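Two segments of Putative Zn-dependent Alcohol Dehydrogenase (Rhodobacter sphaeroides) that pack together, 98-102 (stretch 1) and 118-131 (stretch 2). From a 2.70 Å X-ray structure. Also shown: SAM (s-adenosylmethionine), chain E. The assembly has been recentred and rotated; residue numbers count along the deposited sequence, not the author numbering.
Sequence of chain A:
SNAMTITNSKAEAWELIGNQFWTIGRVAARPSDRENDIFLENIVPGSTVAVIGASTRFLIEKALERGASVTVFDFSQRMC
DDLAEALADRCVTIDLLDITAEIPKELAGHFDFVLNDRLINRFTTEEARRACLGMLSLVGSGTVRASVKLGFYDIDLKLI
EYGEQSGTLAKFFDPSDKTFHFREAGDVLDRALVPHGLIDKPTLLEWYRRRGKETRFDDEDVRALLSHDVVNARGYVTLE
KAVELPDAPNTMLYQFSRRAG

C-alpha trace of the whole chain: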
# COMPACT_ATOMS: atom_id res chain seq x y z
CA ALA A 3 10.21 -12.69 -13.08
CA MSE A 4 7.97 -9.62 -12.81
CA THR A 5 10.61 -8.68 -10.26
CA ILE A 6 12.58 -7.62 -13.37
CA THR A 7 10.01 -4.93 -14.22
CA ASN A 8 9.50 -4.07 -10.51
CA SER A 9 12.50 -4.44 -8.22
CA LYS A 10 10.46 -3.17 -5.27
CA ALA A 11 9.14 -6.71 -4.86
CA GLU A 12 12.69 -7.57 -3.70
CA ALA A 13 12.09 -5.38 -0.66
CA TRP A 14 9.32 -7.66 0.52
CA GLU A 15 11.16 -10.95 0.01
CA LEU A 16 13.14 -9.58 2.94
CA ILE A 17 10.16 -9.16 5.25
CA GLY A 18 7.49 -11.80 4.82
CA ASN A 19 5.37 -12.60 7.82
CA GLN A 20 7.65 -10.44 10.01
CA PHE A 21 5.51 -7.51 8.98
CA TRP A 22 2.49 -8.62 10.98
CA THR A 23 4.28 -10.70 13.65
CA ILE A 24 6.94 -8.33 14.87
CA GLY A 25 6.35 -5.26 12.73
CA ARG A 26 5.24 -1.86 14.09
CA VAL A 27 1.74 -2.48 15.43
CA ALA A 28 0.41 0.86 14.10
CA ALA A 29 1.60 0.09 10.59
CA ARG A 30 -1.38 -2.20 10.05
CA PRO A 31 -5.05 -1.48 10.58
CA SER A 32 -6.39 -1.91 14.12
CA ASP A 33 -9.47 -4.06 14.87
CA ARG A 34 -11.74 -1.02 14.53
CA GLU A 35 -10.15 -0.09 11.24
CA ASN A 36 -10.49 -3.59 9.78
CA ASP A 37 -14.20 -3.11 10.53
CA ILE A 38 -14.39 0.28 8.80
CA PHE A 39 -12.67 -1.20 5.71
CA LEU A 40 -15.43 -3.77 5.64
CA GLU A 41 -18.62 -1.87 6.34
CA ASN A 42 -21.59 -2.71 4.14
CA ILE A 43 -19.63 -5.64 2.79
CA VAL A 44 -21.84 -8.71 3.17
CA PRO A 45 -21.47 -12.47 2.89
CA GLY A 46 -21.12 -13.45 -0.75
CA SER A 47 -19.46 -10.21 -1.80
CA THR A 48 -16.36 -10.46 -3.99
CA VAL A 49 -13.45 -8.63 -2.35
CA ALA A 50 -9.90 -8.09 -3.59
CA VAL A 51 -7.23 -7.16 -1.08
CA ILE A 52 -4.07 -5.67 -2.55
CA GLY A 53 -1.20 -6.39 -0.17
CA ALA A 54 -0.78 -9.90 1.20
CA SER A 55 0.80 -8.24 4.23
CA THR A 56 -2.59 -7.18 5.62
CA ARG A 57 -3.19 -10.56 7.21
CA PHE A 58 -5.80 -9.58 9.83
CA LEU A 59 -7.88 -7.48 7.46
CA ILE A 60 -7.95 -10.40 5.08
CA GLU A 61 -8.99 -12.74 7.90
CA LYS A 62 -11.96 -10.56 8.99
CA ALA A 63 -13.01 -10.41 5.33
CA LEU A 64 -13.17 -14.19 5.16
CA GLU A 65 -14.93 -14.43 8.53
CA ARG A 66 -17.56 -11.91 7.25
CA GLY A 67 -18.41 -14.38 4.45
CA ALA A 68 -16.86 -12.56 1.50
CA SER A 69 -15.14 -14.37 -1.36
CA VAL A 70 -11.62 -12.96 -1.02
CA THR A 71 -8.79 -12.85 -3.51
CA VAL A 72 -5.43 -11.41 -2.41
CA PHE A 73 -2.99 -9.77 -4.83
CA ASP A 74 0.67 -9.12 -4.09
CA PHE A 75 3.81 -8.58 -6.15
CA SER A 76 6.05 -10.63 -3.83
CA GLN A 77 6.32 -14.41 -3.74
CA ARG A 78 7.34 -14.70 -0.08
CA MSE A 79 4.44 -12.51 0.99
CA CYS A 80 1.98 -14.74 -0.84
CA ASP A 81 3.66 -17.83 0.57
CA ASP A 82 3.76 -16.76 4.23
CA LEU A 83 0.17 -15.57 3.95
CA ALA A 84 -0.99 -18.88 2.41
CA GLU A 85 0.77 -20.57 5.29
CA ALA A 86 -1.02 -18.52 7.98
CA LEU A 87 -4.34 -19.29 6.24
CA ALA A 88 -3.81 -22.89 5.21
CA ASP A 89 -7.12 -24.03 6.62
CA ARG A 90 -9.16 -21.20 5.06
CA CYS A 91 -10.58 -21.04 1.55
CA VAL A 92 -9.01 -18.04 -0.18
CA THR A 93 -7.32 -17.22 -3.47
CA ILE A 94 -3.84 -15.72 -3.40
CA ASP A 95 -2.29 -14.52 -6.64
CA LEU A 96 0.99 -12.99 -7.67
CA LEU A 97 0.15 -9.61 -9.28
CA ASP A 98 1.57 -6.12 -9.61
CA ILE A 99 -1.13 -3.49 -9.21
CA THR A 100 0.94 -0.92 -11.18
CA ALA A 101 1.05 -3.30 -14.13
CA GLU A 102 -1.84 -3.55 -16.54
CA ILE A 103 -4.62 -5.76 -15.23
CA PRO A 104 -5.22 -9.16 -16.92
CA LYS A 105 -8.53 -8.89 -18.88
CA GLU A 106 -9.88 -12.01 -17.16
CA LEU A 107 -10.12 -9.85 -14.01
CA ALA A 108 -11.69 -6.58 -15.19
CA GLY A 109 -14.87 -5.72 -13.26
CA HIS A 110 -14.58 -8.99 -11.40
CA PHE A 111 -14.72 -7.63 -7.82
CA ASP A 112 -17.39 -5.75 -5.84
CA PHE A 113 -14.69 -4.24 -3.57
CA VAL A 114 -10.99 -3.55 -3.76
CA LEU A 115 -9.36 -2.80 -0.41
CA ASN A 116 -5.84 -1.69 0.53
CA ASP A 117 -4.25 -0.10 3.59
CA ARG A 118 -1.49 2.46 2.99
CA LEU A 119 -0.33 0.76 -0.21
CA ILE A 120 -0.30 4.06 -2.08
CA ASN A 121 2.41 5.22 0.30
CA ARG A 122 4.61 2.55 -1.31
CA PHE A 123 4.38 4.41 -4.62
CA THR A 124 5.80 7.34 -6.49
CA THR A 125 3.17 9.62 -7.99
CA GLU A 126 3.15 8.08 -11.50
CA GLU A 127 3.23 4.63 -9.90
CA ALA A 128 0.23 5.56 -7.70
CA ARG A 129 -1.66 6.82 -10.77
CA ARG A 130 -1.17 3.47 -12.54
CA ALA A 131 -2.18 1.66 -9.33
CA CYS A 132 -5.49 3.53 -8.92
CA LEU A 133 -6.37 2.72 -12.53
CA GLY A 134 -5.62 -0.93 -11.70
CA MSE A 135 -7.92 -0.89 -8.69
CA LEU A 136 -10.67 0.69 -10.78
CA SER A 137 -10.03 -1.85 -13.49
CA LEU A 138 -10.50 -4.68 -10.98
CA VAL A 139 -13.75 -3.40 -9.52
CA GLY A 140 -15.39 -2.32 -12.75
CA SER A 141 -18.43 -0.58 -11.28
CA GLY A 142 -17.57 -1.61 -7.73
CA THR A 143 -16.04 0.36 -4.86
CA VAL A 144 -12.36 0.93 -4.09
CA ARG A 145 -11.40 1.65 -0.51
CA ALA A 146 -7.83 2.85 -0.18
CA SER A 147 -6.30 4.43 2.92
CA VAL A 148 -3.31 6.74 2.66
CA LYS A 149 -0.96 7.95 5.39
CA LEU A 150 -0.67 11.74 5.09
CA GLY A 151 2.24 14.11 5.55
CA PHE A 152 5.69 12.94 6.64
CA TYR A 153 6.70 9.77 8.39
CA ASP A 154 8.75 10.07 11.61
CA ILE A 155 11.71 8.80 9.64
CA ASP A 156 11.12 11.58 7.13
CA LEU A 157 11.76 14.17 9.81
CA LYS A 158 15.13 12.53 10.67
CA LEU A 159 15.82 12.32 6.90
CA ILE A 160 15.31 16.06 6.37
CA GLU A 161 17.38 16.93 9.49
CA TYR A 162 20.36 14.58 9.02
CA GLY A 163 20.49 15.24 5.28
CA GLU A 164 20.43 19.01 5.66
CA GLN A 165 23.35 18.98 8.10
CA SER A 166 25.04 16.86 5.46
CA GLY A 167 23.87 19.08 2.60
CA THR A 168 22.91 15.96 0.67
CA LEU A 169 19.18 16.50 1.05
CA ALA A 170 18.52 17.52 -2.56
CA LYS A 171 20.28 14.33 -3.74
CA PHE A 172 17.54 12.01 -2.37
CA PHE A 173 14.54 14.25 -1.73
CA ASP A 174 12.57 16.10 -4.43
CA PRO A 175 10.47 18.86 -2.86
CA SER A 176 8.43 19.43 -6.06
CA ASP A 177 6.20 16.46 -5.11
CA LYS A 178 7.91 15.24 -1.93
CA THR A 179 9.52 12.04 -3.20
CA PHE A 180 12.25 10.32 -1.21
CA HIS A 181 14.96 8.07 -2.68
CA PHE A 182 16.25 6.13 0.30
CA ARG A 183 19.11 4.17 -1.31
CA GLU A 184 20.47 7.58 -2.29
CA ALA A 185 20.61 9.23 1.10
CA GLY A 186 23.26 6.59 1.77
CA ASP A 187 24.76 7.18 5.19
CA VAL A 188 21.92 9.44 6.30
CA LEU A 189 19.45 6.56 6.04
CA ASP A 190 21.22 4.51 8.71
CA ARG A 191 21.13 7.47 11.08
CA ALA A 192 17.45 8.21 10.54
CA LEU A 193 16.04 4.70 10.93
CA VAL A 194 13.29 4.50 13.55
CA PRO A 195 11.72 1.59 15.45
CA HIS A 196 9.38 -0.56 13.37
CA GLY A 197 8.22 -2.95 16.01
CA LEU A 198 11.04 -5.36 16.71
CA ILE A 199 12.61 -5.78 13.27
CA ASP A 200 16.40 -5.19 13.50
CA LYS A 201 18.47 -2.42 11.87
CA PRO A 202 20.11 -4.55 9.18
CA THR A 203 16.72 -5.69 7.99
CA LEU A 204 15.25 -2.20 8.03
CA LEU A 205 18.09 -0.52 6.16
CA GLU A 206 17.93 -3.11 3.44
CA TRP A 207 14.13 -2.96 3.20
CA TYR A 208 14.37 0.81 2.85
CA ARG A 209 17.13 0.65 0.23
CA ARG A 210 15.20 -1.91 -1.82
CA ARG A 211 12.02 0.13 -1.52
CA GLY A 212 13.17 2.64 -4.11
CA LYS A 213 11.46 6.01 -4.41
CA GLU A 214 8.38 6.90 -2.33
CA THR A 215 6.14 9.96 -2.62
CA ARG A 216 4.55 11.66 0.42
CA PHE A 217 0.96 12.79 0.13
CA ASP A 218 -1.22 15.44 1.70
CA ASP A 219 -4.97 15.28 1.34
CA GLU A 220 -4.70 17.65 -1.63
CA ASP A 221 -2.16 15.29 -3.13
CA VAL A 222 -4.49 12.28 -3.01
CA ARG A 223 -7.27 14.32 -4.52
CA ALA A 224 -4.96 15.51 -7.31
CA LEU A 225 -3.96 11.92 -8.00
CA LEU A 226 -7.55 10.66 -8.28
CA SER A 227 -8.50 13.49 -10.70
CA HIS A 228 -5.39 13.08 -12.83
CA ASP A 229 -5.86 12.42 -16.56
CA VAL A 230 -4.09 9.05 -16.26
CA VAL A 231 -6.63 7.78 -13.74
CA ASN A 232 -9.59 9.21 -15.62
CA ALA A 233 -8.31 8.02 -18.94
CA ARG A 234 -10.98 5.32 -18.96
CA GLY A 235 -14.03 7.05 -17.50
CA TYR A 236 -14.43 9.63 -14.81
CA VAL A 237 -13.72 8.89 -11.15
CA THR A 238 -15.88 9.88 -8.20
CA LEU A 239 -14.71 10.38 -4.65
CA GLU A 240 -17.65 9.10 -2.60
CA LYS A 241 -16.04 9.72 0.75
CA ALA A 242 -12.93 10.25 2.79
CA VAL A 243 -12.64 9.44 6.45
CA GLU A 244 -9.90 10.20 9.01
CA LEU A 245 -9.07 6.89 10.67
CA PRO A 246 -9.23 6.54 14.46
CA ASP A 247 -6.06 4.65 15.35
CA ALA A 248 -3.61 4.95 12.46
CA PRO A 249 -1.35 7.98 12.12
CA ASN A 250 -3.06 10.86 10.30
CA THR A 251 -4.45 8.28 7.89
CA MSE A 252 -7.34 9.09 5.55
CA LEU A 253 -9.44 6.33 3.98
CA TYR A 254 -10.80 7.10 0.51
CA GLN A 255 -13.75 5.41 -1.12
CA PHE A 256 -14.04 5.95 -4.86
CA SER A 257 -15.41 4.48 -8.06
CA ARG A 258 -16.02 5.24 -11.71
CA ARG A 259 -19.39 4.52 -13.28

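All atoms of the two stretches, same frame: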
# COMPACT_ATOMS: atom_id res chain seq x y z
N ASP A 98 1.03 -7.43 -9.90
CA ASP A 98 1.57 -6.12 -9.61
C ASP A 98 0.56 -5.02 -9.97
O ASP A 98 0.39 -4.68 -11.13
CB ASP A 98 2.86 -5.92 -10.37
CG ASP A 98 3.42 -4.50 -10.23
OD1 ASP A 98 2.70 -3.60 -9.75
OD2 ASP A 98 4.58 -4.28 -10.64
N ILE A 99 -0.09 -4.46 -8.96
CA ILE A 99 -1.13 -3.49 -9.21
C ILE A 99 -0.75 -2.28 -10.07
O ILE A 99 -1.63 -1.59 -10.56
CB ILE A 99 -1.81 -3.01 -7.91
CG1 ILE A 99 -3.20 -2.43 -8.21
CG2 ILE A 99 -0.92 -2.04 -7.18
CD1 ILE A 99 -4.30 -3.47 -8.28
N THR A 100 0.53 -2.02 -10.28
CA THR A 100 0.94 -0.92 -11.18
C THR A 100 1.13 -1.39 -12.63
O THR A 100 1.43 -0.61 -13.54
CB THR A 100 2.24 -0.25 -10.75
OG1 THR A 100 3.31 -1.16 -10.97
CG2 THR A 100 2.18 0.15 -9.26
N ALA A 101 1.01 -2.70 -12.82
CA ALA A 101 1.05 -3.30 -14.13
C ALA A 101 -0.39 -3.37 -14.65
O ALA A 101 -1.36 -3.28 -13.89
CB ALA A 101 1.65 -4.69 -14.05
N GLU A 102 -0.52 -3.53 -15.96
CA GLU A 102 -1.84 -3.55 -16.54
C GLU A 102 -2.56 -4.82 -16.10
O GLU A 102 -1.99 -5.91 -16.11
CB GLU A 102 -1.81 -3.40 -18.07
CG GLU A 102 -3.17 -3.01 -18.61
CD GLU A 102 -3.18 -2.81 -20.10
OE1 GLU A 102 -2.11 -2.97 -20.74
OE2 GLU A 102 -4.27 -2.51 -20.64
N ARG A 118 -2.76 1.74 3.04
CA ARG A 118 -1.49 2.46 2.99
C ARG A 118 -0.51 1.90 1.94
O ARG A 118 0.72 2.01 2.05
CB ARG A 118 -0.87 2.54 4.37
CG ARG A 118 -1.51 3.62 5.24
CD ARG A 118 -1.04 3.57 6.70
NE ARG A 118 -1.67 2.54 7.52
CZ ARG A 118 -1.31 2.29 8.79
NH1 ARG A 118 -0.34 3.00 9.33
NH2 ARG A 118 -1.90 1.33 9.53
N LEU A 119 -1.09 1.34 0.88
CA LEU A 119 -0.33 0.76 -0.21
C LEU A 119 0.16 1.87 -1.14
O LEU A 119 1.19 1.77 -1.77
CB LEU A 119 -1.24 -0.17 -0.99
CG LEU A 119 -0.75 -0.59 -2.35
CD1 LEU A 119 0.54 -1.40 -2.18
CD2 LEU A 119 -1.83 -1.37 -3.08
N ILE A 120 -0.60 2.95 -1.20
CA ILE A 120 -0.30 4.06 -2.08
C ILE A 120 0.95 4.76 -1.58
O ILE A 120 1.64 5.44 -2.33
CB ILE A 120 -1.54 5.02 -2.18
CG1 ILE A 120 -2.57 4.47 -3.17
CG2 ILE A 120 -1.14 6.43 -2.66
CD1 ILE A 120 -3.95 4.93 -2.81
N ASN A 121 1.26 4.58 -0.30
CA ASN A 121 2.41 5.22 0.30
C ASN A 121 3.69 4.52 -0.20
O ASN A 121 4.80 5.06 -0.10
CB ASN A 121 2.29 5.14 1.82
CG ASN A 121 1.29 6.15 2.40
OD1 ASN A 121 0.20 5.78 2.86
ND2 ASN A 121 1.68 7.42 2.40
N ARG A 122 3.52 3.32 -0.76
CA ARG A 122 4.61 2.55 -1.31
C ARG A 122 4.86 2.90 -2.77
O ARG A 122 5.65 2.22 -3.43
CB ARG A 122 4.35 1.05 -1.19
CG ARG A 122 4.36 0.52 0.26
CD ARG A 122 5.37 1.29 1.12
NE ARG A 122 4.74 1.69 2.37
CZ ARG A 122 4.84 2.88 2.94
NH1 ARG A 122 5.57 3.83 2.41
NH2 ARG A 122 4.19 3.11 4.07
N PHE A 123 4.20 3.96 -3.25
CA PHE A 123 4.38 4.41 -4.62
C PHE A 123 4.98 5.80 -4.78
O PHE A 123 4.96 6.66 -3.89
CB PHE A 123 3.04 4.39 -5.39
CG PHE A 123 2.34 3.06 -5.38
CD1 PHE A 123 3.05 1.86 -5.52
CD2 PHE A 123 0.95 3.00 -5.26
CE1 PHE A 123 2.44 0.64 -5.50
CE2 PHE A 123 0.30 1.76 -5.26
CZ PHE A 123 1.07 0.55 -5.37
N THR A 124 5.55 6.01 -5.97
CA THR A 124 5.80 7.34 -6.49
C THR A 124 4.47 7.82 -7.05
O THR A 124 3.50 7.06 -7.10
CB THR A 124 6.80 7.33 -7.64
OG1 THR A 124 6.29 6.54 -8.73
CG2 THR A 124 8.17 6.85 -7.17
N THR A 125 4.41 9.07 -7.46
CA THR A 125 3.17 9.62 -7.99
C THR A 125 2.70 8.94 -9.29
O THR A 125 1.55 8.54 -9.37
CB THR A 125 3.31 11.11 -8.21
OG1 THR A 125 3.82 11.69 -7.01
CG2 THR A 125 1.96 11.72 -8.52
N GLU A 126 3.55 8.81 -10.30
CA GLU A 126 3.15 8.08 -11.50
C GLU A 126 2.88 6.59 -11.24
O GLU A 126 2.05 5.97 -11.91
CB GLU A 126 4.19 8.23 -12.62
CG GLU A 126 5.55 7.62 -12.29
CD GLU A 126 5.74 6.19 -12.81
OE1 GLU A 126 4.83 5.66 -13.49
OE2 GLU A 126 6.81 5.59 -12.54
N GLU A 127 3.57 5.98 -10.28
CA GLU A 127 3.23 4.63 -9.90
C GLU A 127 1.81 4.58 -9.26
O GLU A 127 0.97 3.73 -9.60
CB GLU A 127 4.27 4.09 -8.92
CG GLU A 127 5.40 3.33 -9.47
CD GLU A 127 6.11 2.48 -8.38
OE1 GLU A 127 6.51 3.05 -7.33
OE2 GLU A 127 6.27 1.24 -8.56
N ALA A 128 1.55 5.50 -8.33
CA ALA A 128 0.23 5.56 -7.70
C ALA A 128 -0.89 5.80 -8.70
O ALA A 128 -1.98 5.23 -8.56
CB ALA A 128 0.18 6.58 -6.56
N ARG A 129 -0.65 6.63 -9.71
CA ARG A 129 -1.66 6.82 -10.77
C ARG A 129 -1.98 5.48 -11.44
O ARG A 129 -3.11 5.05 -11.44
CB ARG A 129 -1.23 7.86 -11.81
CG ARG A 129 -1.12 9.25 -11.28
CD ARG A 129 -0.40 10.09 -12.25
NE ARG A 129 -0.11 11.43 -11.73
CZ ARG A 129 0.87 12.21 -12.18
NH1 ARG A 129 1.65 11.77 -13.17
NH2 ARG A 129 1.07 13.41 -11.65
N ARG A 130 -0.97 4.81 -11.98
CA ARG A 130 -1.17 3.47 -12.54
C ARG A 130 -1.91 2.50 -11.58
O ARG A 130 -2.79 1.75 -11.99
CB ARG A 130 0.17 2.89 -13.01
CG ARG A 130 0.63 3.44 -14.35
CD ARG A 130 1.82 2.66 -14.89
NE ARG A 130 3.05 3.00 -14.19
CZ ARG A 130 3.81 2.15 -13.52
NH1 ARG A 130 3.51 0.85 -13.45
NH2 ARG A 130 4.90 2.60 -12.92
N ALA A 131 -1.52 2.51 -10.31
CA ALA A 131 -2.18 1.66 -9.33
C ALA A 131 -3.68 1.93 -9.25
O ALA A 131 -4.47 1.00 -9.35
CB ALA A 131 -1.54 1.82 -7.96
N SAM E . 1.79 -3.35 4.65
CA SAM E . 0.99 -2.30 5.26
C SAM E . -0.32 -2.85 5.79
O SAM E . -0.65 -4.04 5.70
OXT SAM E . -1.03 -2.05 6.36
CB SAM E . 0.78 -1.14 4.30
CG SAM E . 1.64 -1.16 3.03
SD SAM E . 1.08 -2.22 1.66
CE SAM E . -0.35 -3.10 2.36
C5' SAM E . 2.43 -3.43 1.48
C4' SAM E . 2.11 -4.79 0.86
O4' SAM E . 1.71 -4.62 -0.49
C3' SAM E . 3.31 -5.72 0.81
O3' SAM E . 2.83 -7.02 1.04
C2' SAM E . 3.78 -5.65 -0.63
O2' SAM E . 4.30 -6.89 -1.06
C1' SAM E . 2.52 -5.32 -1.40
N9 SAM E . 2.80 -4.46 -2.56
C8 SAM E . 3.58 -3.33 -2.56
N7 SAM E . 3.62 -2.83 -3.82
C5 SAM E . 2.87 -3.63 -4.64
C6 SAM E . 2.57 -3.57 -6.02
N6 SAM E . 3.05 -2.61 -6.82
N1 SAM E . 1.79 -4.55 -6.56
C2 SAM E . 1.32 -5.58 -5.75
N3 SAM E . 1.59 -5.64 -4.40
C4 SAM E . 2.36 -4.67 -3.85

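Stretch 98-102, which opens with a type I turn from D98 to A101, packs against segment 118-131, and the two bury 316 Å² between them. One hydrogen bond crosses the interface, from R130 NH1 to T100 O (2.5 Å); the carbonyl lies at the edge of the guanidinium, near its plane, where N-H groups point. E126 steadies the same arginine from one helical turn earlier, its OE1 accepting from R130 NH2 (3.1 Å, a salt bridge) and R130 NE (3.3 Å). The helix also receives a backbone carbonyl: A131 CA lies 3.5 Å from I99 O in a nearly straight CA-H...O contact, and T100 CA and A131 CA, the nearest CA pair across the stretches, are 4.5 Å apart. The apolar contacts centre on I99, whose CA-to-CB bond points toward the second stretch; I99 CG2 meets F123 CZ (3.7 Å), A131 CB (4.0 Å) and L119 CD2 (4.3 Å). T100 CG2 sits 4.2 Å from the F123 ring centroid, an off-centre CH-pi contact. T100 suits this buried place: its CG2 methyl meets the ring while T100 OG1 donates to D98 OD1 (2.8 Å). D98 OD1 also accepts from T100 N (2.7 Å) and SAM N6 (3.1 Å), and A101 N to D98 O (2.7 Å) closes the turn. I99 N donates to SAM N1 (3.1 Å), while F123 CE1 approaches SAM N6 (3.6 Å), so both stretches border the adenine.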